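Actibind (Aspergillus niger, PDB 3D3Z) cleaves RNA as a ribonuclease of the T2 family, probably without strict base specificity but with a preference for adenylic acid. Local coordinates at residues A[73-78]-A[107-112]. Residues are numbered along the deposited sequence; the frame is centred on the assembly and turned at random.
Sequences SNITSI and FWEHEW. With NAG (2-acetamido-2-deoxy-beta-D-glucopyranose), chain B; D3Z (1-(5-deoxy-beta-L-xylofuranosyl)pyrimidine-2,4(1H,3H)-dione), chain E; PO4 (phosphate ion), chain D.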
ATOM      1  N   SER A  73      19.331  -5.842  -1.378  1.00 22.00           N
ATOM      2  CA  SER A  73      19.848  -4.559  -0.940  1.00 22.87           C
ATOM      3  C   SER A  73      20.187  -3.693  -2.129  1.00 21.06           C
ATOM      4  O   SER A  73      21.044  -2.818  -2.063  1.00 22.11           O
ATOM      5  CB  SER A  73      21.050  -4.784  -0.009  1.00 23.48           C
ATOM      6  OG  SER A  73      22.148  -5.342  -0.712  1.00 28.10           O
ATOM      7  N   ASN A  74      19.496  -3.924  -3.235  1.00 20.96           N
ATOM      8  CA  ASN A  74      19.745  -3.199  -4.451  1.00 20.34           C
ATOM      9  C   ASN A  74      18.521  -2.941  -5.299  1.00 20.15           C
ATOM     10  O   ASN A  74      18.556  -3.106  -6.536  1.00 19.26           O
ATOM     11  CB  ASN A  74      20.799  -3.935  -5.291  1.00 21.12           C
ATOM     12  CG  ASN A  74      20.341  -5.346  -5.722  1.00 20.35           C
ATOM     13  OD1 ASN A  74      19.350  -5.904  -5.211  1.00 19.99           O
ATOM     14  ND2 ASN A  74      21.034  -5.881  -6.728  1.00 23.90           N
ATOM     15  N   ILE A  75      17.434  -2.515  -4.656  1.00 19.01           N
ATOM     16  CA  ILE A  75      16.181  -2.275  -5.382  1.00 18.67           C
ATOM     17  C   ILE A  75      16.300  -1.314  -6.523  1.00 17.55           C
ATOM     18  O   ILE A  75      15.748  -1.564  -7.610  1.00 17.06           O
ATOM     19  CB  ILE A  75      15.028  -1.800  -4.379  1.00 17.19           C
ATOM     20  CG1 ILE A  75      14.729  -2.851  -3.294  1.00 19.11           C
ATOM     21  CG2 ILE A  75      13.779  -1.374  -5.151  1.00 16.60           C
ATOM     22  CD1 ILE A  75      14.335  -4.292  -3.751  1.00 17.52           C
ATOM     23  N   THR A  76      16.996  -0.190  -6.300  1.00 17.26           N
ATOM     24  CA  THR A  76      17.149   0.834  -7.312  1.00 18.79           C
ATOM     25  C   THR A  76      17.850   0.240  -8.580  1.00 19.16           C
ATOM     26  O   THR A  76      17.475   0.461  -9.716  1.00 18.21           O
ATOM     27  CB  THR A  76      17.977   1.994  -6.722  1.00 18.00           C
ATOM     28  OG1 THR A  76      17.204   2.589  -5.674  1.00 19.15           O
ATOM     29  CG2 THR A  76      18.306   3.070  -7.793  1.00 17.71           C
ATOM     30  N   SER A  77      18.913  -0.505  -8.349  1.00 18.85           N
ATOM     31  CA  SER A  77      19.578  -1.218  -9.436  1.00 20.24           C
ATOM     32  C   SER A  77      18.719  -2.263 -10.142  1.00 20.94           C
ATOM     33  O   SER A  77      18.820  -2.405 -11.365  1.00 21.49           O
ATOM     34  CB  SER A  77      20.800  -1.923  -8.891  1.00 20.18           C
ATOM     35  OG  SER A  77      21.702  -0.928  -8.427  1.00 23.25           O
ATOM     36  N   ILE A  78      17.862  -2.956  -9.394  1.00 20.66           N
ATOM     37  CA  ILE A  78      16.979  -3.961  -9.990  1.00 19.85           C
ATOM     38  C   ILE A  78      16.005  -3.254 -10.928  1.00 19.68           C
ATOM     39  O   ILE A  78      15.822  -3.664 -12.085  1.00 18.94           O
ATOM     40  CB  ILE A  78      16.250  -4.761  -8.933  1.00 20.72           C
ATOM     41  CG1 ILE A  78      17.206  -5.727  -8.214  1.00 17.96           C
ATOM     42  CG2 ILE A  78      15.140  -5.498  -9.560  1.00 19.53           C
ATOM     43  CD1 ILE A  78      16.709  -6.313  -6.971  1.00 19.04           C
ATOM     44  N   PHE A 107      14.380   2.124   2.467  1.00 15.64           N
ATOM     45  CA  PHE A 107      12.926   2.024   2.705  1.00 16.13           C
ATOM     46  C   PHE A 107      12.309   1.008   1.740  1.00 16.18           C
ATOM     47  O   PHE A 107      11.502   0.140   2.143  1.00 13.50           O
ATOM     48  CB  PHE A 107      12.284   3.419   2.504  1.00 15.03           C
ATOM     49  CG  PHE A 107      10.797   3.507   2.810  1.00 15.05           C
ATOM     50  CD1 PHE A 107      10.166   2.678   3.669  1.00 15.01           C
ATOM     51  CD2 PHE A 107      10.053   4.495   2.227  1.00 13.93           C
ATOM     52  CE1 PHE A 107       8.790   2.796   3.925  1.00 16.63           C
ATOM     53  CE2 PHE A 107       8.689   4.650   2.485  1.00 16.19           C
ATOM     54  CZ  PHE A 107       8.061   3.794   3.294  1.00 13.86           C
ATOM     55  N   TRP A 108      12.653   1.129   0.459  1.00 16.30           N
ATOM     56  CA  TRP A 108      12.154   0.178  -0.566  1.00 16.93           C
ATOM     57  C   TRP A 108      12.635  -1.261  -0.326  1.00 15.76           C
ATOM     58  O   TRP A 108      11.872  -2.239  -0.415  1.00 15.99           O
ATOM     59  CB  TRP A 108      12.503   0.686  -1.962  1.00 17.41           C
ATOM     60  CG  TRP A 108      12.028   2.037  -2.261  1.00 16.96           C
ATOM     61  CD1 TRP A 108      10.890   2.655  -1.758  1.00 16.80           C
ATOM     62  CD2 TRP A 108      12.584   2.954  -3.216  1.00 18.50           C
ATOM     63  NE1 TRP A 108      10.754   3.915  -2.311  1.00 15.41           N
ATOM     64  CE2 TRP A 108      11.760   4.109  -3.220  1.00 18.90           C
ATOM     65  CE3 TRP A 108      13.695   2.906  -4.079  1.00 16.94           C
ATOM     66  CZ2 TRP A 108      12.032   5.193  -3.993  1.00 17.74           C
ATOM     67  CZ3 TRP A 108      13.970   4.015  -4.867  1.00 16.73           C
ATOM     68  CH2 TRP A 108      13.129   5.133  -4.832  1.00 17.24           C
ATOM     69  N   GLU A 109      13.921  -1.385   0.034  1.00 16.26           N
ATOM     70  CA  GLU A 109      14.437  -2.683   0.528  1.00 17.67           C
ATOM     71  C   GLU A 109      13.563  -3.213   1.627  1.00 17.73           C
ATOM     72  O   GLU A 109      13.136  -4.381   1.626  1.00 15.00           O
ATOM     73  CB  GLU A 109      15.863  -2.551   1.046  1.00 17.37           C
ATOM     74  CG  GLU A 109      16.917  -2.357  -0.042  1.00 19.56           C
ATOM     75  CD  GLU A 109      18.269  -1.955   0.533  1.00 18.97           C
ATOM     76  OE1 GLU A 109      18.427  -2.167   1.739  1.00 24.88           O
ATOM     77  OE2 GLU A 109      19.132  -1.417  -0.212  1.00 19.62           O
ATOM     78  N   HIS A 110      13.320  -2.382   2.630  1.00 17.30           N
ATOM     79  CA  HIS A 110      12.486  -2.800   3.783  1.00 16.58           C
ATOM     80  C   HIS A 110      11.120  -3.326   3.375  1.00 14.65           C
ATOM     81  O   HIS A 110      10.681  -4.409   3.790  1.00 15.36           O
ATOM     82  CB  HIS A 110      12.357  -1.651   4.802  1.00 15.48           C
ATOM     83  CG  HIS A 110      11.427  -1.959   5.936  1.00 17.45           C
ATOM     84  ND1 HIS A 110      11.761  -2.823   6.951  1.00 20.79           N
ATOM     85  CD2 HIS A 110      10.164  -1.541   6.195  1.00 18.41           C
ATOM     86  CE1 HIS A 110      10.740  -2.952   7.776  1.00 20.09           C
ATOM     87  NE2 HIS A 110       9.767  -2.157   7.361  1.00 16.99           N
ATOM     88  N   GLU A 111      10.418  -2.559   2.546  1.00 15.45           N
ATOM     89  CA  GLU A 111       9.110  -2.990   2.129  1.00 15.81           C
ATOM     90  C   GLU A 111       9.093  -4.313   1.337  1.00 15.54           C
ATOM     91  O   GLU A 111       8.282  -5.196   1.630  1.00 16.14           O
ATOM     92  CB  GLU A 111       8.404  -1.893   1.371  1.00 14.96           C
ATOM     93  CG  GLU A 111       8.021  -0.692   2.334  1.00 15.36           C
ATOM     94  CD  GLU A 111       7.137  -1.083   3.513  1.00 18.29           C
ATOM     95  OE1 GLU A 111       6.186  -1.841   3.258  1.00 15.99           O
ATOM     96  OE2 GLU A 111       7.379  -0.627   4.667  1.00 18.95           O
ATOM     97  N   TRP A 112       9.976  -4.440   0.364  1.00 16.68           N
ATOM     98  CA  TRP A 112      10.087  -5.684  -0.445  1.00 16.22           C
ATOM     99  C   TRP A 112      10.461  -6.844   0.500  1.00 16.38           C
ATOM    100  O   TRP A 112       9.802  -7.907   0.528  1.00 16.27           O
ATOM    101  CB  TRP A 112      11.142  -5.537  -1.633  1.00 16.22           C
ATOM    102  CG  TRP A 112      11.402  -6.902  -2.121  1.00 17.21           C
ATOM    103  CD1 TRP A 112      12.481  -7.693  -1.846  1.00 17.44           C
ATOM    104  CD2 TRP A 112      10.456  -7.741  -2.797  1.00 17.23           C
ATOM    105  NE1 TRP A 112      12.296  -8.948  -2.379  1.00 18.49           N
ATOM    106  CE2 TRP A 112      11.032  -9.019  -2.924  1.00 20.01           C
ATOM    107  CE3 TRP A 112       9.169  -7.527  -3.303  1.00 16.79           C
ATOM    108  CZ2 TRP A 112      10.373 -10.078  -3.550  1.00 17.28           C
ATOM    109  CZ3 TRP A 112       8.501  -8.593  -3.881  1.00 16.91           C
ATOM    110  CH2 TRP A 112       9.109  -9.843  -4.006  1.00 17.77           C
TER
HETATM  111  C1  NAG B   1      20.822  -7.286  -7.025  1.00 22.45           C
HETATM  112  C2  NAG B   1      21.416  -7.625  -8.414  1.00 23.39           C
HETATM  113  C3  NAG B   1      21.235  -9.112  -8.690  1.00 26.72           C
HETATM  114  C4  NAG B   1      21.727  -9.942  -7.537  1.00 26.86           C
HETATM  115  C5  NAG B   1      21.043  -9.489  -6.235  1.00 24.76           C
HETATM  116  C6  NAG B   1      21.434 -10.315  -5.011  1.00 26.88           C
HETATM  117  C7  NAG B   1      21.274  -5.816 -10.064  1.00 21.94           C
HETATM  118  C8  NAG B   1      20.582  -5.174 -11.234  1.00 25.34           C
HETATM  119  N2  NAG B   1      20.751  -6.901  -9.481  1.00 22.63           N
HETATM  120  O3  NAG B   1      21.867  -9.464  -9.910  1.00 27.79           O
HETATM  121  O4  NAG B   1      21.394 -11.266  -7.888  1.00 30.25           O
HETATM  122  O5  NAG B   1      21.351  -8.119  -6.025  1.00 22.74           O
HETATM  123  O6  NAG B   1      22.836 -10.322  -4.869  1.00 31.42           O
HETATM  124  O7  NAG B   1      22.309  -5.300  -9.654  1.00 29.15           O
HETATM  125  N1  D3Z E 252       9.447   5.406   7.441  0.50 41.40           N
HETATM  126  C2  D3Z E 252      10.386   5.621   6.414  0.50 40.68           C
HETATM  127  N3  D3Z E 252      10.096   6.462   5.426  0.50 40.48           N
HETATM  128  C4  D3Z E 252       8.929   7.106   5.368  0.50 40.63           C
HETATM  129  C5  D3Z E 252       8.010   6.899   6.363  0.50 41.14           C
HETATM  130  C6  D3Z E 252       8.282   6.034   7.414  0.50 41.09           C
HETATM  131  O2  D3Z E 252      11.493   5.043   6.411  0.50 40.41           O
HETATM  132  O4  D3Z E 252       8.645   7.905   4.451  0.50 40.47           O
HETATM  133  C1' D3Z E 252       9.727   4.491   8.518  0.50 41.89           C
HETATM  134  C2' D3Z E 252      10.743   3.511   7.969  0.50 44.08           C
HETATM  135  O2' D3Z E 252      12.012   3.706   8.619  0.50 45.72           O
HETATM  136  C3' D3Z E 252      10.130   2.133   8.146  0.50 43.14           C
HETATM  137  C4' D3Z E 252       8.787   2.331   8.825  0.50 44.13           C
HETATM  138  O3' D3Z E 252       9.927   1.511   6.888  0.50 43.55           O
HETATM  139  O4' D3Z E 252       8.543   3.750   8.866  0.50 44.33           O
HETATM  140  C5' D3Z E 252       7.710   1.572   8.057  0.50 43.85           C
HETATM  141  P   PO4 D 251       6.095  -1.662   7.879  1.00 20.80           P
HETATM  142  O1  PO4 D 251       5.627  -3.046   8.357  1.00 19.13           O
HETATM  143  O2  PO4 D 251       5.165  -0.671   8.520  1.00 24.44           O
HETATM  144  O3  PO4 D 251       6.095  -1.626   6.366  1.00 22.57           O
HETATM  145  O4  PO4 D 251       7.521  -1.617   8.361  1.00 18.37           O
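Ile75, in the first turn of helix 75-81, lies against one side of helix 104-116, the helix of the RNase T2 fold whose other side lines the active site. Its two branches divide the work. CG1, set beside its own backbone N (chi1 -60°), rests on the backbone of the facing helix, 3.7 Å from Glu109 N; CD1, at the end of that branch, meets Trp112 CB at 4.0 Å. CG2 meets Trp108 CB, also at 4.0 Å; the isoleucine thus touches Trp108, Glu109 and Trp112 of the facing helix. Val136 and Phe140 of helix 134-147 also pack against it.

Glu109 extends beyond CG (chi2 169°), which brings CD to 3.4 Å from Ser73 CA. OE2 ends 3.0 Å from Ser73 O; both are acceptors, and Glu105 brings a further negative charge near OE2, a setting that might raise the proton affinity of Glu109 or Glu105. Glu105 also takes a hydrogen bond from Ile75 N and pairs with Thr76 OG1, tying the start of helix 75-81 to helix 104-116.

The two segments also carry sites that lie apart: Asn74 bears an N-linked sugar on ND2, whereas Phe107, His110 and the predicted catalytic Glu111 belong to the ligand pocket, with His110 NE2 donating a hydrogen bond to a phosphate ion. Trp108 NE1 is held by Trp95 O, and at the benzo edge of the same indole Thr76 OG1 lies in the ring plane, 3.6 Å from CZ3 of Trp108.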